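Local coordinates for protein enzyme subtilase SubTY from Bacillus sp. TY145 (Bacillus sp., PDB 5FFN) that probably hydrolyses peptide bonds in proteins as a subtilisin-like serine endopeptidase of the subtilase family, with bound calcium and sodium ions, at residues A[64-72]-A[102-110]. Residues are numbered along the deposited sequence; the frame is centred on the assembly and turned at random.
Sequences GSCTDRQGH and AYKVLGDNG
Lys104 and Thr67 show how one side chain can tie a strand end to a loop. The Lys104 chain, extended throughout with CG anti to the backbone N (chi1 -180°), delivers NZ to two acceptors: Thr67 O at 2.8 Å, met almost head-on, and, within 102-110, Asp108 OD1 at 2.8 Å through its syn lone pair. The other carboxylate oxygen, Asp108 OD2, completes the network with a longer salt bridge from Arg69 NH1 at 3.2 Å, the guanidinium and carboxylate planes turned 67° apart. Arg69 NH1 and Lys104 NZ come close, and the shared carboxylate probably offsets their like charges. A water accepts from Arg69 N, 2.7 Å away, and lies within hydrogen-bonding distance of Asp108 OD1. An alanine in place of Asp108 would probably leave Arg69 and Lys104 without their shared counter-charge and cost this water one partner.

The apolar contact sets Cys66 SG 3.8 Å from Ala102 CB. Separately, Gln70 packs CB and CG against the polar Asp108 O, CG at 3.3 Å. The Gln70 chain then bends so that OE1 accepts from His72 N, while Asp68 OD1 accepts from Gln70 N (an Asx turn) and from Gly71 N, together an Asx motif.

Cys66 is disulfide-bonded to Cys52 on strand 49-54, the parallel neighbour of strand 99-104. Beyond Gly71, the N-cap of helix 72-81, His72 lies between Asp35 and Ser251, consistent with the subtilisin catalytic triad.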
loop_
_atom_site.group_PDB
_atom_site.type_symbol
_atom_site.label_atom_id
_atom_site.label_comp_id
_atom_site.label_asym_id
_atom_site.label_seq_id
_atom_site.Cartn_x
_atom_site.Cartn_y
_atom_site.Cartn_z
ATOM N N GLY A 64 -13.757 -2.373 -18.617
ATOM C CA GLY A 64 -13.861 -3.801 -18.806
ATOM C C GLY A 64 -12.541 -4.462 -18.993
ATOM O O GLY A 64 -12.500 -5.628 -19.375
ATOM N N SER A 65 -11.454 -3.731 -18.733
ATOM C CA SER A 65 -10.135 -4.275 -18.789
ATOM C C SER A 65 -9.341 -3.752 -17.598
ATOM O O SER A 65 -9.461 -2.585 -17.281
ATOM C CB SER A 65 -9.428 -3.872 -20.077
ATOM O OG SER A 65 -8.314 -4.710 -20.229
ATOM N N CYS A 66 -8.566 -4.628 -16.984
ATOM C CA CYS A 66 -7.799 -4.294 -15.774
ATOM C C CYS A 66 -6.786 -5.383 -15.539
ATOM O O CYS A 66 -6.555 -5.869 -14.433
ATOM C CB CYS A 66 -8.743 -4.073 -14.583
ATOM S SG CYS A 66 -9.771 -5.545 -14.142
ATOM N N THR A 67 -6.107 -5.748 -16.610
ATOM C CA THR A 67 -5.302 -6.937 -16.627
ATOM C C THR A 67 -3.978 -6.811 -15.882
ATOM O O THR A 67 -3.136 -5.973 -16.217
ATOM C CB THR A 67 -5.025 -7.369 -18.114
ATOM O OG1 THR A 67 -6.285 -7.509 -18.781
ATOM C CG2 THR A 67 -4.295 -8.631 -18.158
ATOM N N ASP A 68 -3.766 -7.686 -14.903
ATOM C CA ASP A 68 -2.499 -7.715 -14.169
ATOM C C ASP A 68 -1.496 -8.616 -14.871
ATOM O O ASP A 68 -1.702 -9.844 -14.946
ATOM C CB ASP A 68 -2.708 -8.181 -12.725
ATOM C CG ASP A 68 -1.459 -8.028 -11.855
ATOM O OD1 ASP A 68 -0.432 -7.407 -12.268
ATOM O OD2 ASP A 68 -1.470 -8.557 -10.721
ATOM N N ARG A 69 -0.401 -8.028 -15.362
ATOM C CA ARG A 69 0.714 -8.810 -15.908
ATOM C C ARG A 69 1.946 -8.802 -15.013
ATOM O O ARG A 69 3.018 -9.267 -15.390
ATOM C CB ARG A 69 1.039 -8.354 -17.352
ATOM C CG ARG A 69 -0.195 -8.288 -18.226
ATOM C CD ARG A 69 0.115 -8.220 -19.713
ATOM N NE ARG A 69 -1.113 -8.115 -20.505
ATOM C CZ ARG A 69 -1.783 -6.986 -20.734
ATOM N NH1 ARG A 69 -1.366 -5.818 -20.258
ATOM N NH2 ARG A 69 -2.892 -7.014 -21.472
ATOM N N GLN A 70 1.798 -8.284 -13.790
ATOM C CA GLN A 70 2.911 -8.078 -12.881
ATOM C C GLN A 70 2.793 -8.977 -11.615
ATOM O O GLN A 70 3.772 -9.655 -11.176
ATOM C CB GLN A 70 2.907 -6.585 -12.459
ATOM C CG GLN A 70 4.249 -6.075 -11.960
ATOM C CD GLN A 70 4.806 -6.826 -10.735
ATOM O OE1 GLN A 70 4.111 -7.066 -9.732
ATOM N NE2 GLN A 70 6.061 -7.249 -10.847
ATOM N N GLY A 71 1.613 -8.920 -11.004
ATOM C CA GLY A 71 1.345 -9.682 -9.771
ATOM C C GLY A 71 0.955 -8.795 -8.594
ATOM O O GLY A 71 0.060 -9.124 -7.837
ATOM N N HIS A 72 1.637 -7.667 -8.484
ATOM C CA HIS A 72 1.504 -6.759 -7.345
ATOM C C HIS A 72 0.040 -6.405 -7.070
ATOM O O HIS A 72 -0.441 -6.598 -5.937
ATOM C CB HIS A 72 2.395 -5.524 -7.611
ATOM C CG HIS A 72 2.400 -4.522 -6.498
ATOM N ND1 HIS A 72 1.458 -3.528 -6.401
ATOM C CD2 HIS A 72 3.261 -4.335 -5.478
ATOM C CE1 HIS A 72 1.731 -2.784 -5.338
ATOM N NE2 HIS A 72 2.817 -3.256 -4.761
ATOM N N ALA A 102 -11.330 -2.775 -9.507
ATOM C CA ALA A 102 -9.955 -3.025 -9.936
ATOM C C ALA A 102 -9.595 -1.984 -10.988
ATOM O O ALA A 102 -10.042 -2.078 -12.120
ATOM C CB ALA A 102 -9.784 -4.436 -10.468
ATOM N N TYR A 103 -8.823 -0.963 -10.590
ATOM C CA TYR A 103 -8.454 0.131 -11.498
ATOM C C TYR A 103 -6.977 0.038 -11.811
ATOM O O TYR A 103 -6.139 0.163 -10.921
ATOM C CB TYR A 103 -8.747 1.476 -10.873
ATOM C CG TYR A 103 -10.182 1.931 -10.854
ATOM C CD1 TYR A 103 -11.267 1.053 -11.036
ATOM C CD2 TYR A 103 -10.474 3.270 -10.593
ATOM C CE1 TYR A 103 -12.584 1.516 -10.976
ATOM C CE2 TYR A 103 -11.778 3.735 -10.556
ATOM C CZ TYR A 103 -12.843 2.826 -10.740
ATOM O OH TYR A 103 -14.134 3.341 -10.670
ATOM N N LYS A 104 -6.647 -0.217 -13.073
ATOM C CA LYS A 104 -5.231 -0.350 -13.472
ATOM C C LYS A 104 -4.668 1.032 -13.787
ATOM O O LYS A 104 -5.147 1.716 -14.699
ATOM C CB LYS A 104 -5.057 -1.287 -14.675
ATOM C CG LYS A 104 -3.636 -1.456 -15.105
ATOM C CD LYS A 104 -3.476 -2.486 -16.218
ATOM C CE LYS A 104 -2.040 -2.830 -16.487
ATOM N NZ LYS A 104 -1.921 -3.841 -17.607
ATOM N N VAL A 105 -3.685 1.452 -12.990
ATOM C CA VAL A 105 -3.048 2.779 -13.099
ATOM C C VAL A 105 -1.522 2.684 -13.244
ATOM O O VAL A 105 -0.857 3.688 -13.468
ATOM C CB VAL A 105 -3.368 3.675 -11.853
ATOM C CG1 VAL A 105 -4.855 3.770 -11.680
ATOM C CG2 VAL A 105 -2.693 3.136 -10.618
ATOM N N LEU A 106 -0.976 1.493 -13.010
ATOM C CA LEU A 106 0.434 1.217 -13.215
ATOM C C LEU A 106 0.557 0.180 -14.318
ATOM O O LEU A 106 -0.300 -0.696 -14.462
ATOM C CB LEU A 106 1.072 0.645 -11.959
ATOM C CG LEU A 106 1.019 1.526 -10.709
ATOM C CD1 LEU A 106 1.633 0.729 -9.581
ATOM C CD2 LEU A 106 1.770 2.834 -10.964
ATOM N N GLY A 107 1.609 0.319 -15.114
ATOM C CA GLY A 107 1.936 -0.667 -16.127
ATOM C C GLY A 107 2.551 -1.954 -15.593
ATOM O O GLY A 107 2.674 -2.216 -14.382
ATOM N N ASP A 108 2.954 -2.788 -16.540
ATOM C CA ASP A 108 3.244 -4.188 -16.247
ATOM C C ASP A 108 4.601 -4.422 -15.584
ATOM O O ASP A 108 4.890 -5.539 -15.146
ATOM C CB ASP A 108 3.100 -5.021 -17.519
ATOM C CG ASP A 108 1.737 -4.853 -18.171
ATOM O OD1 ASP A 108 0.743 -4.537 -17.485
ATOM O OD2 ASP A 108 1.652 -5.059 -19.387
ATOM N N ASN A 109 5.416 -3.364 -15.486
ATOM C CA ASN A 109 6.622 -3.408 -14.675
ATOM C C ASN A 109 6.476 -2.590 -13.379
ATOM O O ASN A 109 7.449 -2.236 -12.741
ATOM C CB ASN A 109 7.818 -3.008 -15.508
ATOM C CG ASN A 109 8.021 -3.962 -16.701
ATOM O OD1 ASN A 109 8.048 -5.202 -16.538
ATOM N ND2 ASN A 109 8.122 -3.397 -17.896
ATOM N N GLY A 110 5.238 -2.301 -13.011
ATOM C CA GLY A 110 4.965 -1.725 -11.682
ATOM C C GLY A 110 5.303 -0.236 -11.610
ATOM O O GLY A 110 5.554 0.304 -10.514
HETATM O O HOH W 1 0.266 -5.444 -14.900
#